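Local coordinates for periplasmic molybdate-binding protein (Azotobacter vinelandii, PDB 1ATG) that binds molybdate and tungstate in the periplasm, in a pocket between its two domains, probably to hand the oxyanion to an ABC transporter, at residues Q16-Q20 with A218-I222; Y40-V44 with K62-F68; R74-A78 with M210-K214. The contacts are given in a common frame with arbitrary orientation. Residue numbers count along the deposited sequence, not the author numbering.

All three contacts belong to the domain that carries both chain ends, built as a sheet layered with helices. Contact 1 joins helix 11-25 to helix 216-224 and closes a long loop in which contact 2, then contact 3, are nested. Contacts 1 and 3 adjoin, their centres 11 Å apart, and touch where Leu17 O lies 3.3 Å from Trp212 CH2. Contact 2 is about 17 Å from contact 1 between nearest atoms, but a salt bridge from Asp64 OD2 to Arg74 NE (3.2 Å) ties it to contact 3. Contacts 1 and 3 pack C-terminal helices on helix 11-25 and strand 75-86, contact 2 pairs helices 36-44 and 58-65, all in one domain bordering the oxyanion pocket.

Contact 1. Residues Q16-Q20 with A218-I222; sequences QLAGQ and AVAII. With EDO (1,2-ethanediol), chain E.
Both segments are regular alpha-helix, Gln16-Gln20 in the middle of helix 11-25 and Ala218-Ile222 in helix 216-224, with phi/psi near -62/-44 and the i+4 to i bonds Gln20 N to Gln16 O (3.1 Å) and Ile222 N to Ala218 O (2.9 Å). They run nearly antiparallel, the short axes at 154° and 10.1 Å apart at closest approach, and the nearest CA atoms are those of Leu17 and Ala218, 6.3 Å apart. Leu17 and Ile221 fill the space between the helices. Leu17, in the mt rotamer (chi1 -69°, chi2 161°), starts sideways but sends its methyls across: CD2 lies 3.8 Å from Ala218 CB and 3.8 Å from Ile221 CG2, while CD1 is 4.1 Å from Ile222 CG1. Ile221, also mt, points toward the first helix, where its CD1 meets Gln20 CB at 3.8 Å and its CG2 meets Gln16 OE1 at 3.9 Å. The carboxamide of Gln20 turns along its own helix to hydrogen-bond Gln24. Trp212 of the preceding helix 203-212 touches Leu17, Gln20 and Ala218, making a three-helix packing of this corner of the domain. On the solvent side, Gln16 reaches out with chi1 -65° and chi2 173°; a water donates to Gln16 OE1 and to Ile221 O, 2.7 Å from each, and Gln16 NE2 bonds O1 of a 1,2-ethanediol, probably from the crystallisation liquor, at 2.7 Å. With no direct hydrogen bond between the segments, the helices are held by aliphatic packing, supplemented by a single water bridge at the solvent-exposed edge of the contact, through Gln16.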
loop_
_atom_site.group_PDB
_atom_site.type_symbol
_atom_site.label_atom_id
_atom_site.label_comp_id
_atom_site.label_asym_id
_atom_site.label_seq_id
_atom_site.Cartn_x
_atom_site.Cartn_y
_atom_site.Cartn_z
ATOM N N GLN A 16 -9.715 -5.761 -8.196
ATOM C CA GLN A 16 -9.808 -5.634 -9.647
ATOM C C GLN A 16 -9.037 -6.759 -10.329
ATOM O O GLN A 16 -9.537 -7.380 -11.290
ATOM C CB GLN A 16 -9.283 -4.291 -10.146
ATOM C CG GLN A 16 -10.105 -3.104 -9.680
ATOM C CD GLN A 16 -9.451 -1.793 -10.044
ATOM O OE1 GLN A 16 -8.239 -1.612 -9.895
ATOM N NE2 GLN A 16 -10.230 -0.833 -10.528
ATOM N N LEU A 17 -7.821 -7.030 -9.883
ATOM C CA LEU A 17 -6.999 -8.084 -10.467
ATOM C C LEU A 17 -7.640 -9.454 -10.316
ATOM O O LEU A 17 -7.684 -10.214 -11.295
ATOM C CB LEU A 17 -5.618 -8.093 -9.825
ATOM C CG LEU A 17 -4.724 -6.890 -10.146
ATOM C CD1 LEU A 17 -3.613 -6.761 -9.119
ATOM C CD2 LEU A 17 -4.123 -7.040 -11.543
ATOM N N ALA A 18 -8.098 -9.789 -9.121
ATOM C CA ALA A 18 -8.766 -11.062 -8.872
ATOM C C ALA A 18 -9.983 -11.211 -9.768
ATOM O O ALA A 18 -10.209 -12.295 -10.356
ATOM C CB ALA A 18 -9.167 -11.126 -7.401
ATOM N N GLY A 19 -10.786 -10.187 -9.984
ATOM C CA GLY A 19 -11.946 -10.210 -10.856
ATOM C C GLY A 19 -11.528 -10.547 -12.285
ATOM O O GLY A 19 -12.157 -11.387 -12.955
ATOM N N GLN A 20 -10.470 -9.908 -12.779
ATOM C CA GLN A 20 -9.998 -10.195 -14.129
ATOM C C GLN A 20 -9.420 -11.594 -14.223
ATOM O O GLN A 20 -9.673 -12.298 -15.231
ATOM C CB GLN A 20 -8.987 -9.135 -14.552
ATOM C CG GLN A 20 -8.397 -9.339 -15.939
ATOM C CD GLN A 20 -9.425 -9.352 -17.046
ATOM O OE1 GLN A 20 -9.173 -9.901 -18.135
ATOM N NE2 GLN A 20 -10.608 -8.798 -16.834
ATOM N N ALA A 218 -2.660 -7.709 -16.183
ATOM C CA ALA A 218 -2.433 -7.348 -14.772
ATOM C C ALA A 218 -1.646 -6.049 -14.666
ATOM O O ALA A 218 -1.971 -5.165 -13.867
ATOM C CB ALA A 218 -1.684 -8.466 -14.072
ATOM N N VAL A 219 -0.581 -5.913 -15.465
ATOM C CA VAL A 219 0.221 -4.685 -15.417
ATOM C C VAL A 219 -0.619 -3.476 -15.769
ATOM O O VAL A 219 -0.462 -2.403 -15.165
ATOM C CB VAL A 219 1.469 -4.825 -16.308
ATOM C CG1 VAL A 219 2.155 -3.491 -16.572
ATOM C CG2 VAL A 219 2.483 -5.780 -15.687
ATOM N N ALA A 220 -1.528 -3.598 -16.751
ATOM C CA ALA A 220 -2.366 -2.465 -17.116
ATOM C C ALA A 220 -3.289 -2.068 -15.970
ATOM O O ALA A 220 -3.476 -0.868 -15.716
ATOM C CB ALA A 220 -3.147 -2.762 -18.388
ATOM N N ILE A 221 -3.837 -3.020 -15.244
ATOM C CA ILE A 221 -4.677 -2.731 -14.085
ATOM C C ILE A 221 -3.860 -2.049 -12.990
ATOM O O ILE A 221 -4.307 -1.077 -12.387
ATOM C CB ILE A 221 -5.356 -4.014 -13.572
ATOM C CG1 ILE A 221 -6.406 -4.493 -14.585
ATOM C CG2 ILE A 221 -5.971 -3.819 -12.197
ATOM C CD1 ILE A 221 -6.907 -5.907 -14.393
ATOM N N ILE A 222 -2.653 -2.543 -12.756
ATOM C CA ILE A 222 -1.758 -1.957 -11.750
ATOM C C ILE A 222 -1.410 -0.527 -12.108
ATOM O O ILE A 222 -1.459 0.363 -11.250
ATOM C CB ILE A 222 -0.528 -2.870 -11.604
ATOM C CG1 ILE A 222 -0.950 -4.200 -10.967
ATOM C CG2 ILE A 222 0.576 -2.207 -10.798
ATOM C CD1 ILE A 222 0.102 -5.284 -11.074
HETATM C C1 EDO E . -8.486 2.482 -11.677
HETATM O O1 EDO E . -9.783 1.698 -11.429
HETATM C C2 EDO E . -8.470 3.902 -11.082
HETATM O O2 EDO E . -9.251 3.871 -9.723
HETATM O O HOH W 1 -6.889 -0.308 -11.882
#

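Contact 2. Residues Y40-V44 with K62-F68; sequences YAQIV and KLDNQGF. With EDO (1,2-ethanediol), chain F.
The ring of Tyr40 packs against the side chains of Lys62 and Leu63: its CE1 is 3.5 Å from Leu63 CD2, and Lys62 NZ sits 4.3 Å from the ring centroid, 32° off the normal, an off-centre cation-pi contact. With chi1 at 162° (t) and chi2 at 84°, the ring extends toward the second segment, so that Tyr40 OH can donate to Gln66 OE1 at 2.6 Å. Tyr40-Val44 is the last part of helix 36-44, closed by Val44 N to Tyr40 O at 3.0 Å. Lys62-Asn65 is helical too; beyond it Gly67 takes phi/psi of 85/13, and Phe68 N to Leu63 O (2.8 Å) with Gly67 N to Asp64 O (3.3 Å) form a Schellman motif. This turn swings Phe68 (chi1 -72°, chi2 -80°) back toward the first helix; its CA is 6.9 Å from that of Val44. Val44 CA lies over the Phe68 ring face, 4.0 Å from the centroid and 17° off the normal, a CH-pi contact. Leu63, in the mt rotamer, is the apolar hub: its CD2 is 3.9 Å from both Ile43 CG2 and Val44 CG2. Ile43 and Leu63 also rest on Phe52, seating both helices on strand 51-53. The side chain of Tyr40 comes about 9 Å from the bound tungstate. Away from this interface, Gln42 OE1 accepts a hydrogen bond from O2 of a 1,2-ethanediol (3.1 Å), probably from the crystallisation liquor. Hydrophobic packing beside the sheet is thus combined with one short, directed hydrogen bond and a cationic contact at the tyrosine.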
loop_
_atom_site.group_PDB
_atom_site.type_symbol
_atom_site.label_atom_id
_atom_site.label_comp_id
_atom_site.label_asym_id
_atom_site.label_seq_id
_atom_site.Cartn_x
_atom_site.Cartn_y
_atom_site.Cartn_z
ATOM N N TYR A 40 3.014 -10.083 7.902
ATOM C CA TYR A 40 4.272 -10.814 8.001
ATOM C C TYR A 40 4.256 -11.671 9.276
ATOM O O TYR A 40 4.612 -12.849 9.216
ATOM C CB TYR A 40 5.432 -9.817 8.055
ATOM C CG TYR A 40 6.712 -10.432 8.580
ATOM C CD1 TYR A 40 7.558 -11.135 7.731
ATOM C CD2 TYR A 40 7.065 -10.338 9.923
ATOM C CE1 TYR A 40 8.718 -11.727 8.200
ATOM C CE2 TYR A 40 8.221 -10.922 10.399
ATOM C CZ TYR A 40 9.043 -11.611 9.535
ATOM O OH TYR A 40 10.194 -12.195 10.025
ATOM N N ALA A 41 3.884 -11.055 10.404
ATOM C CA ALA A 41 3.883 -11.804 11.666
ATOM C C ALA A 41 2.897 -12.949 11.640
ATOM O O ALA A 41 3.190 -14.022 12.222
ATOM C CB ALA A 41 3.617 -10.874 12.835
ATOM N N GLN A 42 1.747 -12.790 11.018
ATOM C CA GLN A 42 0.773 -13.854 10.891
ATOM C C GLN A 42 1.358 -14.983 10.057
ATOM O O GLN A 42 1.159 -16.159 10.405
ATOM C CB GLN A 42 -0.514 -13.355 10.237
ATOM C CG GLN A 42 -1.387 -12.480 11.123
ATOM C CD GLN A 42 -2.545 -11.878 10.353
ATOM O OE1 GLN A 42 -3.707 -12.196 10.592
ATOM N NE2 GLN A 42 -2.223 -10.995 9.413
ATOM N N ILE A 43 2.063 -14.666 8.971
ATOM C CA ILE A 43 2.670 -15.712 8.141
ATOM C C ILE A 43 3.723 -16.471 8.928
ATOM O O ILE A 43 3.755 -17.715 8.816
ATOM C CB ILE A 43 3.203 -15.132 6.820
ATOM C CG1 ILE A 43 2.008 -14.662 5.982
ATOM C CG2 ILE A 43 4.040 -16.156 6.064
ATOM C CD1 ILE A 43 2.375 -13.767 4.806
ATOM N N VAL A 44 4.591 -15.784 9.649
ATOM C CA VAL A 44 5.606 -16.447 10.474
ATOM C C VAL A 44 4.922 -17.316 11.522
ATOM O O VAL A 44 5.461 -18.371 11.898
ATOM C CB VAL A 44 6.526 -15.424 11.159
ATOM C CG1 VAL A 44 7.431 -16.058 12.216
ATOM C CG2 VAL A 44 7.390 -14.665 10.157
ATOM N N LYS A 62 12.603 -10.920 4.448
ATOM C CA LYS A 62 12.734 -11.651 5.706
ATOM C C LYS A 62 12.085 -13.018 5.618
ATOM O O LYS A 62 12.684 -14.012 6.075
ATOM C CB LYS A 62 12.129 -10.848 6.861
ATOM C CG LYS A 62 12.962 -9.645 7.264
ATOM C CD LYS A 62 12.187 -8.652 8.108
ATOM C CE LYS A 62 11.945 -9.132 9.526
ATOM N NZ LYS A 62 10.964 -8.260 10.237
ATOM N N LEU A 63 10.913 -13.134 5.007
ATOM C CA LEU A 63 10.247 -14.416 4.842
ATOM C C LEU A 63 11.106 -15.353 3.995
ATOM O O LEU A 63 11.198 -16.553 4.291
ATOM C CB LEU A 63 8.873 -14.250 4.189
ATOM C CG LEU A 63 7.828 -13.565 5.078
ATOM C CD1 LEU A 63 6.599 -13.251 4.245
ATOM C CD2 LEU A 63 7.483 -14.430 6.288
ATOM N N ASP A 64 11.726 -14.828 2.944
ATOM C CA ASP A 64 12.589 -15.635 2.082
ATOM C C ASP A 64 13.789 -16.134 2.874
ATOM O O ASP A 64 14.111 -17.331 2.864
ATOM C CB ASP A 64 13.035 -14.810 0.882
ATOM C CG ASP A 64 13.204 -15.585 -0.406
ATOM O OD1 ASP A 64 13.239 -16.836 -0.377
ATOM O OD2 ASP A 64 13.299 -14.937 -1.474
ATOM N N ASN A 65 14.461 -15.246 3.598
ATOM C CA ASN A 65 15.620 -15.574 4.408
ATOM C C ASN A 65 15.320 -16.574 5.518
ATOM O O ASN A 65 16.155 -17.430 5.828
ATOM C CB ASN A 65 16.199 -14.311 5.057
ATOM C CG ASN A 65 16.773 -13.324 4.069
ATOM O OD1 ASN A 65 17.028 -13.654 2.911
ATOM N ND2 ASN A 65 16.966 -12.091 4.532
ATOM N N GLN A 66 14.151 -16.480 6.135
ATOM C CA GLN A 66 13.743 -17.343 7.226
ATOM C C GLN A 66 13.119 -18.661 6.793
ATOM O O GLN A 66 12.722 -19.463 7.643
ATOM C CB GLN A 66 12.755 -16.585 8.129
ATOM C CG GLN A 66 13.404 -15.397 8.818
ATOM C CD GLN A 66 12.453 -14.255 9.108
ATOM O OE1 GLN A 66 11.239 -14.387 8.970
ATOM N NE2 GLN A 66 13.034 -13.131 9.510
ATOM N N GLY A 67 12.984 -18.894 5.501
ATOM C CA GLY A 67 12.453 -20.123 4.959
ATOM C C GLY A 67 10.949 -20.214 4.854
ATOM O O GLY A 67 10.423 -21.301 4.607
ATOM N N PHE A 68 10.237 -19.093 5.007
ATOM C CA PHE A 68 8.786 -19.126 4.917
ATOM C C PHE A 68 8.285 -18.887 3.496
ATOM O O PHE A 68 7.130 -19.191 3.212
ATOM C CB PHE A 68 8.164 -18.061 5.834
ATOM C CG PHE A 68 8.274 -18.413 7.288
ATOM C CD1 PHE A 68 7.375 -19.301 7.845
ATOM C CD2 PHE A 68 9.263 -17.862 8.085
ATOM C CE1 PHE A 68 7.460 -19.648 9.184
ATOM C CE2 PHE A 68 9.349 -18.198 9.425
ATOM C CZ PHE A 68 8.456 -19.096 9.962
HETATM C C1 EDO F . -4.855 -10.236 7.645
HETATM O O1 EDO F . -4.189 -11.614 7.592
HETATM C C2 EDO F . -6.284 -10.204 8.209
HETATM O O2 EDO F . -6.262 -10.788 9.662
#

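Contact 3. Residues R74-A78 with M210-K214; sequences RFTYA and MSWMK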
loop_
_atom_site.group_PDB
_atom_site.type_symbol
_atom_site.label_atom_id
_atom_site.label_comp_id
_atom_site.label_asym_id
_atom_site.label_seq_id
_atom_site.Cartn_x
_atom_site.Cartn_y
_atom_site.Cartn_z
ATOM N N ARG A 74 9.956 -14.468 -4.991
ATOM C CA ARG A 74 9.889 -13.041 -4.656
ATOM C C ARG A 74 10.120 -12.117 -5.835
ATOM O O ARG A 74 11.100 -12.269 -6.573
ATOM C CB ARG A 74 10.945 -12.776 -3.577
ATOM C CG ARG A 74 10.821 -11.368 -2.998
ATOM C CD ARG A 74 11.550 -11.322 -1.656
ATOM N NE ARG A 74 12.932 -11.780 -1.808
ATOM C CZ ARG A 74 13.893 -10.983 -2.251
ATOM N NH1 ARG A 74 13.675 -9.721 -2.575
ATOM N NH2 ARG A 74 15.133 -11.465 -2.368
ATOM N N PHE A 75 9.253 -11.115 -6.006
ATOM C CA PHE A 75 9.424 -10.147 -7.076
ATOM C C PHE A 75 8.692 -8.846 -6.744
ATOM O O PHE A 75 7.821 -8.809 -5.873
ATOM C CB PHE A 75 8.958 -10.716 -8.413
ATOM C CG PHE A 75 7.476 -10.709 -8.638
ATOM C CD1 PHE A 75 6.652 -11.625 -8.021
ATOM C CD2 PHE A 75 6.887 -9.782 -9.492
ATOM C CE1 PHE A 75 5.286 -11.615 -8.237
ATOM C CE2 PHE A 75 5.530 -9.751 -9.710
ATOM C CZ PHE A 75 4.728 -10.680 -9.089
ATOM N N THR A 76 9.122 -7.799 -7.415
ATOM C CA THR A 76 8.476 -6.491 -7.273
ATOM C C THR A 76 7.259 -6.433 -8.172
ATOM O O THR A 76 7.420 -6.428 -9.407
ATOM C CB THR A 76 9.449 -5.359 -7.607
ATOM O OG1 THR A 76 10.521 -5.468 -6.663
ATOM C CG2 THR A 76 8.793 -3.998 -7.493
ATOM N N TYR A 77 6.058 -6.389 -7.616
ATOM C CA TYR A 77 4.828 -6.377 -8.395
ATOM C C TYR A 77 4.291 -4.978 -8.654
ATOM O O TYR A 77 3.453 -4.802 -9.549
ATOM C CB TYR A 77 3.742 -7.239 -7.729
ATOM C CG TYR A 77 3.218 -6.667 -6.436
ATOM C CD1 TYR A 77 3.857 -6.918 -5.230
ATOM C CD2 TYR A 77 2.084 -5.876 -6.398
ATOM C CE1 TYR A 77 3.385 -6.379 -4.036
ATOM C CE2 TYR A 77 1.609 -5.319 -5.223
ATOM C CZ TYR A 77 2.273 -5.582 -4.058
ATOM O OH TYR A 77 1.791 -5.027 -2.886
ATOM N N ALA A 78 4.770 -3.991 -7.908
ATOM C CA ALA A 78 4.257 -2.626 -8.065
ATOM C C ALA A 78 5.148 -1.693 -7.270
ATOM O O ALA A 78 5.771 -2.108 -6.274
ATOM C CB ALA A 78 2.824 -2.551 -7.540
ATOM N N MET A 210 1.046 -15.756 -9.840
ATOM C CA MET A 210 2.236 -14.920 -9.762
ATOM C C MET A 210 2.766 -14.602 -11.159
ATOM O O MET A 210 3.220 -13.483 -11.414
ATOM C CB MET A 210 3.299 -15.554 -8.875
ATOM C CG MET A 210 2.905 -15.593 -7.403
ATOM S SD MET A 210 2.976 -14.004 -6.556
ATOM C CE MET A 210 4.673 -14.072 -5.968
ATOM N N SER A 211 2.692 -15.571 -12.075
ATOM C CA SER A 211 3.090 -15.347 -13.459
ATOM C C SER A 211 2.125 -14.378 -14.139
ATOM O O SER A 211 2.529 -13.430 -14.806
ATOM C CB SER A 211 3.140 -16.654 -14.257
ATOM O OG SER A 211 3.311 -16.391 -15.647
ATOM N N TRP A 212 0.836 -14.568 -13.912
ATOM C CA TRP A 212 -0.201 -13.717 -14.468
ATOM C C TRP A 212 -0.053 -12.268 -14.006
ATOM O O TRP A 212 -0.245 -11.316 -14.759
ATOM C CB TRP A 212 -1.586 -14.252 -14.078
ATOM C CG TRP A 212 -2.701 -13.431 -14.656
ATOM C CD1 TRP A 212 -3.257 -13.532 -15.899
ATOM C CD2 TRP A 212 -3.404 -12.381 -13.983
ATOM N NE1 TRP A 212 -4.238 -12.587 -16.048
ATOM C CE2 TRP A 212 -4.358 -11.871 -14.877
ATOM C CE3 TRP A 212 -3.308 -11.806 -12.703
ATOM C CZ2 TRP A 212 -5.211 -10.829 -14.550
ATOM C CZ3 TRP A 212 -4.173 -10.779 -12.380
ATOM C CH2 TRP A 212 -5.109 -10.291 -13.291
ATOM N N MET A 213 0.355 -12.087 -12.737
ATOM C CA MET A 213 0.583 -10.761 -12.185
ATOM C C MET A 213 1.636 -9.950 -12.913
ATOM O O MET A 213 1.650 -8.718 -12.787
ATOM C CB MET A 213 1.012 -10.890 -10.719
ATOM C CG MET A 213 -0.157 -11.177 -9.787
ATOM S SD MET A 213 -1.307 -9.801 -9.608
ATOM C CE MET A 213 -0.203 -8.499 -9.050
ATOM N N LYS A 214 2.508 -10.619 -13.672
ATOM C CA LYS A 214 3.531 -9.948 -14.449
ATOM C C LYS A 214 3.091 -9.713 -15.893
ATOM O O LYS A 214 3.809 -9.072 -16.645
ATOM C CB LYS A 214 4.806 -10.821 -14.496
ATOM C CG LYS A 214 5.355 -11.175 -13.122
ATOM C CD LYS A 214 6.463 -12.219 -13.208
ATOM C CE LYS A 214 7.005 -12.575 -11.834
ATOM N NZ LYS A 214 6.078 -13.430 -11.056
HETATM O O HOH W 2 3.476 -7.072 -11.383
#
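Arg74 leads into the strand with its side chain directed away from the helix, making a salt bridge to Asp64 and a hydrogen bond to Gln193. Phe75 points the other way, its chi1 of 79° (p) placing the ring with one face under the end of Lys214. Lys214 NZ stands over the ring face, 3.5 Å from the centroid and 14° off the normal, and Lys214 CE is at 3.6 Å, so cation-pi and CH-pi contacts share one face. The same ammonium donates to Met210 O (2.9 Å), which directs the lysine's end back to the last turn of helix 203-212. At the ring edge Met210 CE is 3.4 Å from Phe75 CE1, with Met210 SD 5.1 Å from the Phe75 ring centroid in a Met-aromatic contact, and Met213 CB is 4.1 Å from Phe75 CZ. Thr76 OG1 is hydrogen-bonded to Gln193. At Tyr77 the strand is interrupted by a classic beta bulge: Tyr77 and Ala78 both face Gln192 of the antiparallel strand 191-196, and psi at Tyr77 is -16°. Tyr77 CB touches Met213 CE at 4.3 Å, but the ring leads away, edge-to-face with Phe10 and Phe53, and its hydroxyl is hydrogen-bonded to Ser54 and Gln192; the side chain lies about 7 Å from the bound tungstate. A water donates to Tyr77 O (2.9 Å) and Met213 O (2.8 Å). Ala78 packs instead on Ile222 of helix 216-224.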